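Local coordinates for arylalkylamine N-Acetyltransferase 2 (Aedes aegypti, PDB 4FD5), which probably transfers acyl groups from coenzyme A thioesters to the amine of arylalkylamines such as dopamine and serotonin, as a GNAT-fold acetyltransferase, at residues A[154-157]-A[158-162]; A[178-182]-A[183-187]; A[55-58]-A[59-63]; A[13-16]-A[17-20]. All blocks are in the same frame, centred on the assembly; numbering follows the deposited sequence.

Interaction 1 (A[154-157]-A[158-162]); sequences KSEE and LALDR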
loop_
_atom_site.group_PDB
_atom_site.type_symbol
_atom_site.label_atom_id
_atom_site.label_comp_id
_atom_site.label_asym_id
_atom_site.label_seq_id
_atom_site.Cartn_x
_atom_site.Cartn_y
_atom_site.Cartn_z
ATOM N N LYS A 154 -8.757 -6.600 10.504
ATOM C CA LYS A 154 -8.073 -7.887 10.651
ATOM C C LYS A 154 -6.555 -7.703 10.643
ATOM O O LYS A 154 -5.824 -8.409 11.370
ATOM C CB LYS A 154 -8.507 -8.865 9.553
ATOM C CG LYS A 154 -9.982 -9.299 9.647
ATOM C CD LYS A 154 -10.200 -10.280 10.807
ATOM C CE LYS A 154 -11.621 -10.860 10.810
ATOM N NZ LYS A 154 -11.743 -12.004 11.767
ATOM N N SER A 155 -6.093 -6.746 9.838
ATOM C CA SER A 155 -4.673 -6.408 9.795
ATOM C C SER A 155 -4.210 -5.882 11.147
ATOM O O SER A 155 -3.148 -6.253 11.614
ATOM C CB SER A 155 -4.384 -5.379 8.692
ATOM O OG SER A 155 -4.583 -5.963 7.411
ATOM N N GLU A 156 -5.004 -5.021 11.775
ATOM C CA GLU A 156 -4.646 -4.519 13.096
ATOM C C GLU A 156 -4.645 -5.632 14.133
ATOM O O GLU A 156 -3.750 -5.682 14.979
ATOM C CB GLU A 156 -5.564 -3.388 13.538
ATOM C CG GLU A 156 -5.188 -2.863 14.916
ATOM C CD GLU A 156 -5.991 -1.651 15.336
ATOM O OE1 GLU A 156 -6.449 -0.900 14.451
ATOM O OE2 GLU A 156 -6.163 -1.461 16.569
ATOM N N GLU A 157 -5.642 -6.517 14.057
ATOM C CA GLU A 157 -5.682 -7.680 14.960
ATOM C C GLU A 157 -4.401 -8.514 14.858
ATOM O O GLU A 157 -3.799 -8.878 15.879
ATOM C CB GLU A 157 -6.916 -8.539 14.686
ATOM C CG GLU A 157 -8.234 -7.860 15.038
ATOM C CD GLU A 157 -9.453 -8.698 14.659
ATOM O OE1 GLU A 157 -9.277 -9.829 14.166
ATOM O OE2 GLU A 157 -10.591 -8.222 14.844
ATOM N N LEU A 158 -3.970 -8.791 13.628
ATOM C CA LEU A 158 -2.739 -9.555 13.421
ATOM C C LEU A 158 -1.513 -8.780 13.909
ATOM O O LEU A 158 -0.638 -9.341 14.551
ATOM C CB LEU A 158 -2.574 -9.936 11.949
ATOM C CG LEU A 158 -1.330 -10.771 11.646
ATOM C CD1 LEU A 158 -1.315 -12.053 12.472
ATOM C CD2 LEU A 158 -1.244 -11.073 10.143
ATOM N N ALA A 159 -1.447 -7.491 13.589
ATOM C CA ALA A 159 -0.339 -6.653 14.033
ATOM C C ALA A 159 -0.195 -6.722 15.554
ATOM O O ALA A 159 0.906 -6.895 16.062
ATOM C CB ALA A 159 -0.548 -5.203 13.587
ATOM N N LEU A 160 -1.312 -6.589 16.263
ATOM C CA LEU A 160 -1.310 -6.618 17.725
ATOM C C LEU A 160 -0.842 -7.985 18.227
ATOM O O LEU A 160 -0.033 -8.086 19.157
ATOM C CB LEU A 160 -2.697 -6.302 18.275
ATOM C CG LEU A 160 -3.111 -4.856 18.426
ATOM C CD1 LEU A 160 -4.581 -4.743 18.851
ATOM C CD2 LEU A 160 -2.200 -4.133 19.416
ATOM N N ASP A 161 -1.363 -9.037 17.613
ATOM C CA ASP A 161 -0.960 -10.390 17.979
ATOM C C ASP A 161 0.547 -10.633 17.807
ATOM O O ASP A 161 1.152 -11.368 18.602
ATOM C CB ASP A 161 -1.768 -11.408 17.184
ATOM C CG ASP A 161 -1.731 -12.784 17.808
ATOM O OD1 ASP A 161 -2.268 -12.941 18.930
ATOM O OD2 ASP A 161 -1.168 -13.694 17.173
ATOM N N ARG A 162 1.143 -10.003 16.790
ATOM C CA ARG A 162 2.571 -10.134 16.474
ATOM C C ARG A 162 3.466 -9.157 17.252
ATOM O O ARG A 162 4.675 -9.097 17.021
ATOM C CB ARG A 162 2.812 -9.920 14.975
ATOM C CG ARG A 162 2.234 -10.979 14.060
ATOM C CD ARG A 162 3.038 -12.281 14.069
ATOM N NE ARG A 162 2.401 -13.248 13.173
ATOM C CZ ARG A 162 2.680 -13.364 11.879
ATOM N NH1 ARG A 162 3.619 -12.603 11.330
ATOM N NH2 ARG A 162 2.039 -14.251 11.138
#
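L160 leans back over the turn of helix that holds E156, and its side chain can be followed outward over one carbonyl. Its CB sits 3.5 Å from E156 O, and CG, turned anti to the carbonyl carbon of L160 (chi1 -84°), keeps almost the same distance, 3.6 Å, from that oxygen. Farther out, CD1 of L160 passes E156 O at 4.1 Å and comes to 4.3 Å from E156 OE2, a loose approach of a methyl to a carboxylate oxygen, too far for more than van der Waals contact. The same carbonyl takes the backbone N-H of L160 at 2.9 Å between L160 N and E156 O, so leucine's carbons partly cover a bond its own amide makes. Three matching i to i+4 bonds join K154 to L158, S155 to A159 and E157 to D161. All belong to the last turns of helix 147-161, the connection of a beta-alpha-beta unit between strands 129-138 and 166-171 of the GNAT fold. Small residues suit the buried side: A159 CB rests 3.4 Å from S155 O, and S155 OG bonds to L151 O and N81. Glutamate suits the partly exposed flank, where the extended chain of E156 carries OE1 to a salt bridge with K219.

Interaction 2 (A[178-182]-A[183-187]); sequences RVVSS and LGFIT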
loop_
_atom_site.group_PDB
_atom_site.type_symbol
_atom_site.label_atom_id
_atom_site.label_comp_id
_atom_site.label_asym_id
_atom_site.label_seq_id
_atom_site.Cartn_x
_atom_site.Cartn_y
_atom_site.Cartn_z
ATOM N N ARG A 178 -10.024 7.342 3.363
ATOM C CA ARG A 178 -11.266 7.364 4.158
ATOM C C ARG A 178 -11.382 6.142 5.076
ATOM O O ARG A 178 -11.756 6.262 6.251
ATOM C CB ARG A 178 -12.496 7.478 3.258
ATOM C CG ARG A 178 -13.807 7.563 4.033
ATOM C CD ARG A 178 -14.979 7.898 3.112
ATOM N NE ARG A 178 -14.808 9.185 2.439
ATOM C CZ ARG A 178 -15.145 10.366 2.965
ATOM N NH1 ARG A 178 -15.677 10.440 4.183
ATOM N NH2 ARG A 178 -14.947 11.481 2.271
ATOM N N VAL A 179 -11.032 4.973 4.545
ATOM C CA VAL A 179 -11.090 3.755 5.361
ATOM C C VAL A 179 -10.189 3.836 6.600
ATOM O O VAL A 179 -10.646 3.640 7.746
ATOM C CB VAL A 179 -10.736 2.493 4.536
ATOM C CG1 VAL A 179 -10.660 1.262 5.446
ATOM C CG2 VAL A 179 -11.773 2.276 3.457
ATOM N N VAL A 180 -8.910 4.124 6.379
ATOM C CA VAL A 180 -8.001 4.141 7.513
ATOM C C VAL A 180 -8.319 5.284 8.488
ATOM O O VAL A 180 -8.183 5.107 9.694
ATOM C CB VAL A 180 -6.501 4.096 7.115
ATOM C CG1 VAL A 180 -6.199 2.796 6.355
ATOM C CG2 VAL A 180 -6.120 5.288 6.290
ATOM N N SER A 181 -8.754 6.434 7.971
ATOM C CA SER A 181 -9.184 7.541 8.839
ATOM C C SER A 181 -10.305 7.085 9.756
ATOM O O SER A 181 -10.321 7.391 10.959
ATOM C CB SER A 181 -9.689 8.719 7.996
ATOM O OG SER A 181 -8.630 9.391 7.355
ATOM N N SER A 182 -11.260 6.351 9.190
ATOM C CA SER A 182 -12.393 5.854 9.962
ATOM C C SER A 182 -11.969 4.871 11.043
ATOM O O SER A 182 -12.702 4.652 12.021
ATOM C CB SER A 182 -13.428 5.202 9.047
ATOM O OG SER A 182 -13.068 3.877 8.697
ATOM N N LEU A 183 -10.798 4.264 10.854
ATOM C CA LEU A 183 -10.247 3.355 11.865
ATOM C C LEU A 183 -9.180 3.970 12.790
ATOM O O LEU A 183 -8.439 3.251 13.469
ATOM C CB LEU A 183 -9.691 2.108 11.178
ATOM C CG LEU A 183 -10.747 1.269 10.479
ATOM C CD1 LEU A 183 -10.102 0.218 9.570
ATOM C CD2 LEU A 183 -11.647 0.621 11.519
ATOM N N GLY A 184 -9.105 5.302 12.815
ATOM C CA GLY A 184 -8.250 5.992 13.760
ATOM C C GLY A 184 -6.857 6.357 13.277
ATOM O O GLY A 184 -6.039 6.828 14.067
ATOM N N PHE A 185 -6.566 6.141 11.998
ATOM C CA PHE A 185 -5.284 6.591 11.466
ATOM C C PHE A 185 -5.272 8.109 11.353
ATOM O O PHE A 185 -6.297 8.721 11.030
ATOM C CB PHE A 185 -4.989 5.947 10.107
ATOM C CG PHE A 185 -4.539 4.510 10.191
ATOM C CD1 PHE A 185 -5.392 3.527 10.668
ATOM C CD2 PHE A 185 -3.264 4.145 9.784
ATOM C CE1 PHE A 185 -4.979 2.190 10.743
ATOM C CE2 PHE A 185 -2.842 2.815 9.857
ATOM C CZ PHE A 185 -3.705 1.837 10.323
ATOM N N ILE A 186 -4.105 8.688 11.629
ATOM C CA ILE A 186 -3.887 10.130 11.649
ATOM C C ILE A 186 -2.882 10.488 10.567
ATOM O O ILE A 186 -1.880 9.790 10.387
ATOM C CB ILE A 186 -3.279 10.551 13.011
ATOM C CG1 ILE A 186 -4.217 10.161 14.154
ATOM C CG2 ILE A 186 -2.943 12.041 13.033
ATOM C CD1 ILE A 186 -5.624 10.615 13.942
ATOM N N THR A 187 -3.125 11.598 9.875
ATOM C CA THR A 187 -2.201 12.058 8.838
ATOM C C THR A 187 -0.971 12.726 9.457
ATOM O O THR A 187 -1.096 13.668 10.251
ATOM C CB THR A 187 -2.911 13.025 7.855
ATOM O OG1 THR A 187 -3.995 12.333 7.226
ATOM C CG2 THR A 187 -1.957 13.536 6.794
HETATM O O HOH W 1 -7.405 10.884 9.761
#
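L183 follows the last turn of helix 174-182 and lays its side chain back along it: CG stands 3.6 Å from V179 O, and CD1 approaches V179 CG1 at 4.3 Å. Leucine suits this position because its side chain also packs on K149, I152 and E153 of helix 147-161. Its amide turns inward, with L183 N 3.0 Å from V180 O in a bent bond and only weakly bonded to V179 O, which the hydroxyl of S182 takes up instead, S182 OG donating to V179 O at 2.6 Å. G184 comes next as the C-prime residue of a Schellman motif; glycine suits it because positive phi (94°) brings its CA side close to the L183 carbonyl, where only a hydrogen has to fit. Its N lies 3.0 Å from S181 O, completing the motif with the F185 N to V180 O bond. F185 then turns its side chain back toward the helix end. CB of V180 lies over one face of that ring, 4.0 Å from its centroid and 28° off the normal, a CH-pi contact. A water donates to both F185 O and S181 OG, which is also hydrogen-bonded to Q177 O. At I186, paired with C218, strand 186-192 begins. L183 and F185 grip V180 O from opposite faces, which implies that the helix ends with this carbonyl still doubly bonded, beside the buried side chains of V180 and F185.

Interaction 3 (A[55-58]-A[59-63]); sequences HSLS and TLKDN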
loop_
_atom_site.group_PDB
_atom_site.type_symbol
_atom_site.label_atom_id
_atom_site.label_comp_id
_atom_site.label_asym_id
_atom_site.label_seq_id
_atom_site.Cartn_x
_atom_site.Cartn_y
_atom_site.Cartn_z
ATOM N N HIS A 55 7.838 -6.544 -5.884
ATOM C CA HIS A 55 7.607 -5.873 -4.611
ATOM C C HIS A 55 6.483 -6.543 -3.816
ATOM O O HIS A 55 6.640 -6.792 -2.617
ATOM C CB HIS A 55 7.314 -4.374 -4.819
ATOM C CG HIS A 55 7.289 -3.569 -3.550
ATOM N ND1 HIS A 55 6.638 -2.357 -3.451
ATOM C CD2 HIS A 55 7.843 -3.796 -2.333
ATOM C CE1 HIS A 55 6.783 -1.876 -2.227
ATOM N NE2 HIS A 55 7.509 -2.728 -1.529
ATOM N N SER A 56 5.370 -6.839 -4.485
ATOM C CA SER A 56 4.254 -7.523 -3.833
ATOM C C SER A 56 4.629 -8.905 -3.318
ATOM O O SER A 56 4.196 -9.301 -2.246
ATOM C CB SER A 56 3.027 -7.593 -4.732
ATOM O OG SER A 56 2.605 -6.284 -5.081
ATOM N N LEU A 57 5.434 -9.640 -4.077
ATOM C CA LEU A 57 5.859 -10.958 -3.602
ATOM C C LEU A 57 6.747 -10.824 -2.370
ATOM O O LEU A 57 6.561 -11.535 -1.379
ATOM C CB LEU A 57 6.552 -11.737 -4.716
ATOM C CG LEU A 57 6.998 -13.154 -4.359
ATOM C CD1 LEU A 57 5.820 -14.011 -3.924
ATOM C CD2 LEU A 57 7.684 -13.752 -5.585
ATOM N N SER A 58 7.701 -9.897 -2.421
ATOM C CA SER A 58 8.537 -9.650 -1.253
ATOM C C SER A 58 7.681 -9.308 -0.031
ATOM O O SER A 58 7.901 -9.819 1.069
ATOM C CB SER A 58 9.536 -8.528 -1.528
ATOM O OG SER A 58 10.492 -8.462 -0.485
ATOM N N THR A 59 6.686 -8.454 -0.240
ATOM C CA THR A 59 5.792 -8.083 0.850
ATOM C C THR A 59 5.033 -9.298 1.411
ATOM O O THR A 59 4.979 -9.498 2.632
ATOM C CB THR A 59 4.807 -7.010 0.384
ATOM O OG1 THR A 59 5.546 -5.813 0.113
ATOM C CG2 THR A 59 3.745 -6.730 1.481
ATOM N N LEU A 60 4.463 -10.096 0.509
ATOM C CA LEU A 60 3.730 -11.293 0.885
ATOM C C LEU A 60 4.569 -12.193 1.781
ATOM O O LEU A 60 4.063 -12.754 2.746
ATOM C CB LEU A 60 3.259 -12.072 -0.351
ATOM C CG LEU A 60 2.031 -11.480 -1.055
ATOM C CD1 LEU A 60 1.791 -12.098 -2.437
ATOM C CD2 LEU A 60 0.801 -11.640 -0.175
ATOM N N LYS A 61 5.856 -12.316 1.472
ATOM C CA LYS A 61 6.704 -13.203 2.274
ATOM C C LYS A 61 6.945 -12.765 3.723
ATOM O O LYS A 61 7.468 -13.545 4.535
ATOM C CB LYS A 61 8.018 -13.460 1.550
ATOM C CG LYS A 61 7.812 -14.318 0.325
ATOM C CD LYS A 61 9.026 -14.319 -0.586
ATOM C CE LYS A 61 8.764 -15.198 -1.793
ATOM N NZ LYS A 61 9.901 -15.227 -2.750
ATOM N N ASP A 62 6.550 -11.540 4.070
ATOM C CA ASP A 62 6.577 -11.112 5.476
ATOM C C ASP A 62 5.516 -11.820 6.329
ATOM O O ASP A 62 5.514 -11.693 7.559
ATOM C CB ASP A 62 6.409 -9.592 5.614
ATOM C CG ASP A 62 7.677 -8.817 5.290
ATOM O OD1 ASP A 62 8.778 -9.426 5.204
ATOM O OD2 ASP A 62 7.576 -7.582 5.125
ATOM N N ASN A 63 4.611 -12.543 5.666
ATOM C CA ASN A 63 3.641 -13.401 6.328
ATOM C C ASN A 63 2.696 -12.630 7.249
ATOM O O ASN A 63 2.266 -13.142 8.284
ATOM C CB ASN A 63 4.356 -14.471 7.157
ATOM C CG ASN A 63 3.488 -15.690 7.398
ATOM O OD1 ASN A 63 2.626 -16.025 6.580
ATOM N ND2 ASN A 63 3.714 -16.366 8.525
HETATM O O HOH W 2 10.001 -10.199 2.753
#
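H55 O receives both the amide and the hydroxyl of T59, the first of the i to i+4 links that run through the end of helix 50-60. Within this GNAT domain the helix packs on strand 75-85 and helix 19-29. T59 N lies 2.9 Å from H55 O, tilted modestly from the carbonyl plane; L60 N bonds to S56 O and K61 N to L57 O in the same way. Beyond them the chain leaves the helix through a type I turn from L60 to N63, where N63 takes positive phi, and K61 N adds only a weak bond to S58 O. Threonine suits position 59 because its hydroxyl, anti to its own carbonyl carbon (chi1 -67°), swings back over the helix: T59 OG1 stands above the plane of the H55 carbonyl, 3.1 Å from H55 O, and also bonds to R134. The imidazole of H55 slants past the same hydroxyl, H55 CD2 being 3.9 Å from T59 OG1. On another side of the helix, the extended K61 chain crosses the branch of L57. K61 CE is 3.7 Å from L57 CG, so the end of the lysine, CE and NZ both, lies along the L57 branch, on the exposed side of the helix. D62 is an inner residue of the turn, which the N63 N to L60 O bond closes; its OD2 accepts from the amide of I83. Its other oxygen, D62 OD1, is bridged to S58 O by a water that donates to both.

Interaction 4 (A[13-16]-A[17-20]); sequences TISS and KYYD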
loop_
_atom_site.group_PDB
_atom_site.type_symbol
_atom_site.label_atom_id
_atom_site.label_comp_id
_atom_site.label_asym_id
_atom_site.label_seq_id
_atom_site.Cartn_x
_atom_site.Cartn_y
_atom_site.Cartn_z
ATOM N N THR A 13 -4.664 -15.250 6.882
ATOM C CA THR A 13 -3.319 -14.770 6.559
ATOM C C THR A 13 -2.909 -15.421 5.235
ATOM O O THR A 13 -3.186 -16.597 5.021
ATOM C CB THR A 13 -2.328 -15.132 7.682
ATOM O OG1 THR A 13 -2.769 -14.550 8.918
ATOM C CG2 THR A 13 -0.922 -14.627 7.345
ATOM N N ILE A 14 -2.259 -14.672 4.341
ATOM C CA ILE A 14 -1.964 -15.197 3.007
ATOM C C ILE A 14 -0.724 -16.062 3.033
ATOM O O ILE A 14 0.364 -15.585 3.361
ATOM C CB ILE A 14 -1.764 -14.071 1.961
ATOM C CG1 ILE A 14 -2.974 -13.126 2.001
ATOM C CG2 ILE A 14 -1.611 -14.678 0.561
ATOM C CD1 ILE A 14 -2.905 -11.962 1.029
ATOM N N SER A 15 -0.910 -17.336 2.699
ATOM C CA SER A 15 0.172 -18.318 2.662
ATOM C C SER A 15 0.660 -18.482 1.235
ATOM O O SER A 15 0.013 -18.028 0.296
ATOM C CB SER A 15 -0.330 -19.667 3.191
ATOM O OG SER A 15 -1.215 -20.255 2.257
ATOM N N SER A 16 1.796 -19.150 1.064
ATOM C CA SER A 16 2.432 -19.218 -0.257
ATOM C C SER A 16 1.566 -19.869 -1.344
ATOM O O SER A 16 1.704 -19.535 -2.524
ATOM C CB SER A 16 3.801 -19.912 -0.180
ATOM O OG SER A 16 3.677 -21.294 0.143
ATOM N N LYS A 17 0.687 -20.796 -0.956
ATOM C CA LYS A 17 -0.164 -21.462 -1.938
ATOM C C LYS A 17 -1.118 -20.483 -2.618
ATOM O O LYS A 17 -1.661 -20.773 -3.669
ATOM C CB LYS A 17 -0.945 -22.614 -1.303
ATOM C CG LYS A 17 -0.058 -23.764 -0.869
ATOM C CD LYS A 17 -0.885 -25.027 -0.718
ATOM C CE LYS A 17 -0.015 -26.219 -0.321
ATOM N NZ LYS A 17 -0.816 -27.466 -0.193
ATOM N N TYR A 18 -1.308 -19.319 -2.002
ATOM C CA TYR A 18 -2.197 -18.297 -2.548
ATOM C C TYR A 18 -1.462 -17.153 -3.232
ATOM O O TYR A 18 -2.115 -16.285 -3.829
ATOM C CB TYR A 18 -3.101 -17.714 -1.457
ATOM C CG TYR A 18 -4.133 -18.694 -0.986
ATOM C CD1 TYR A 18 -5.390 -18.721 -1.562
ATOM C CD2 TYR A 18 -3.843 -19.600 0.014
ATOM C CE1 TYR A 18 -6.350 -19.629 -1.139
ATOM C CE2 TYR A 18 -4.796 -20.524 0.438
ATOM C CZ TYR A 18 -6.047 -20.520 -0.143
ATOM O OH TYR A 18 -7.014 -21.418 0.263
ATOM N N TYR A 19 -0.124 -17.150 -3.179
ATOM C CA TYR A 19 0.583 -16.016 -3.756
ATOM C C TYR A 19 0.203 -15.753 -5.223
ATOM O O TYR A 19 -0.065 -14.612 -5.602
ATOM C CB TYR A 19 2.103 -16.156 -3.637
ATOM C CG TYR A 19 2.710 -16.119 -2.248
ATOM C CD1 TYR A 19 1.977 -15.763 -1.118
ATOM C CD2 TYR A 19 4.051 -16.437 -2.074
ATOM C CE1 TYR A 19 2.569 -15.741 0.147
ATOM C CE2 TYR A 19 4.632 -16.409 -0.849
ATOM C CZ TYR A 19 3.906 -16.058 0.262
ATOM O OH TYR A 19 4.539 -16.060 1.481
ATOM N N ASP A 20 0.203 -16.792 -6.063
ATOM C CA ASP A 20 -0.128 -16.580 -7.467
ATOM C C ASP A 20 -1.522 -15.981 -7.590
ATOM O O ASP A 20 -1.704 -15.007 -8.335
ATOM C CB ASP A 20 -0.084 -17.884 -8.271
ATOM C CG ASP A 20 1.330 -18.325 -8.616
ATOM O OD1 ASP A 20 2.290 -17.596 -8.336
ATOM O OD2 ASP A 20 1.480 -19.420 -9.203
HETATM O O HOH W 3 3.008 -16.322 3.663
HETATM O O HOH W 4 1.421 -19.414 -5.298
#
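The Y19 ring lies flat against the backbone of S16, and this CH-pi contact lies in the turn that leads from strand 10-13 into helix 19-29 of the acetyltransferase fold. S16 CA sits 3.3 Å from the centroid of the Y19 ring and 5° off its normal, so its C-H region meets the middle of the face. Y18 and Y19 have nearly the same chi1, each CG anti to its own carbonyl carbon; what separates the two rings is chi2, -10° in Y19 against -93° in Y18, and this rotation lays the Y19 ring flat over S16 CA. A small serine fits against it: S16 CB comes to 3.7 Å from Y19 CE2. The Y18 ring is met differently. S15 OG approaches it at the edge, in its plane, with S15 OG 3.5 Å from Y18 CD2. I14 touches both tyrosines through its CG2 methyl: I14 CG2 is 3.9 Å from Y18 CB, and I14 CG2 is 4.1 Å from Y19 CD1. A branched aliphatic residue suits this buried spot, which M67 of strand 66-69 and L60 of helix 50-60 also line. The backbone turns by two bonds, Y18 N to S15 O at 2.9 Å and Y19 N to S16 O, each donor standing above the plane of its carbonyl. Tyrosine brings a hydroxyl as well as a face: Y19 OH donates to a water, 2.7 Å from that oxygen, and this water in turn donates to I14 O.

Overall arrangement
Along the chain the order is interaction 4, 3, 1 and 2, all in one GNAT fold built round a mixed seven-stranded sheet. Interaction 4 leads from edge strand 10-13 into helix 19-29, and interaction 3 ends helix 50-60; their centres are about 10 Å apart and Y19 packs on L57. Interaction 1, at the end of helix 147-161, touches interaction 3 where R162 NH2 probably bonds to N63 O, and its L158 packs on T13. Interaction 2 ends helix 174-182 and enters the opposite edge strand, 186-192. Interactions 1, 3 and 4 therefore touch one another near the 10-13 side of the sheet, while interaction 2 stands apart at the other edge and meets interaction 1 through K219, which bonds to E156 and L183.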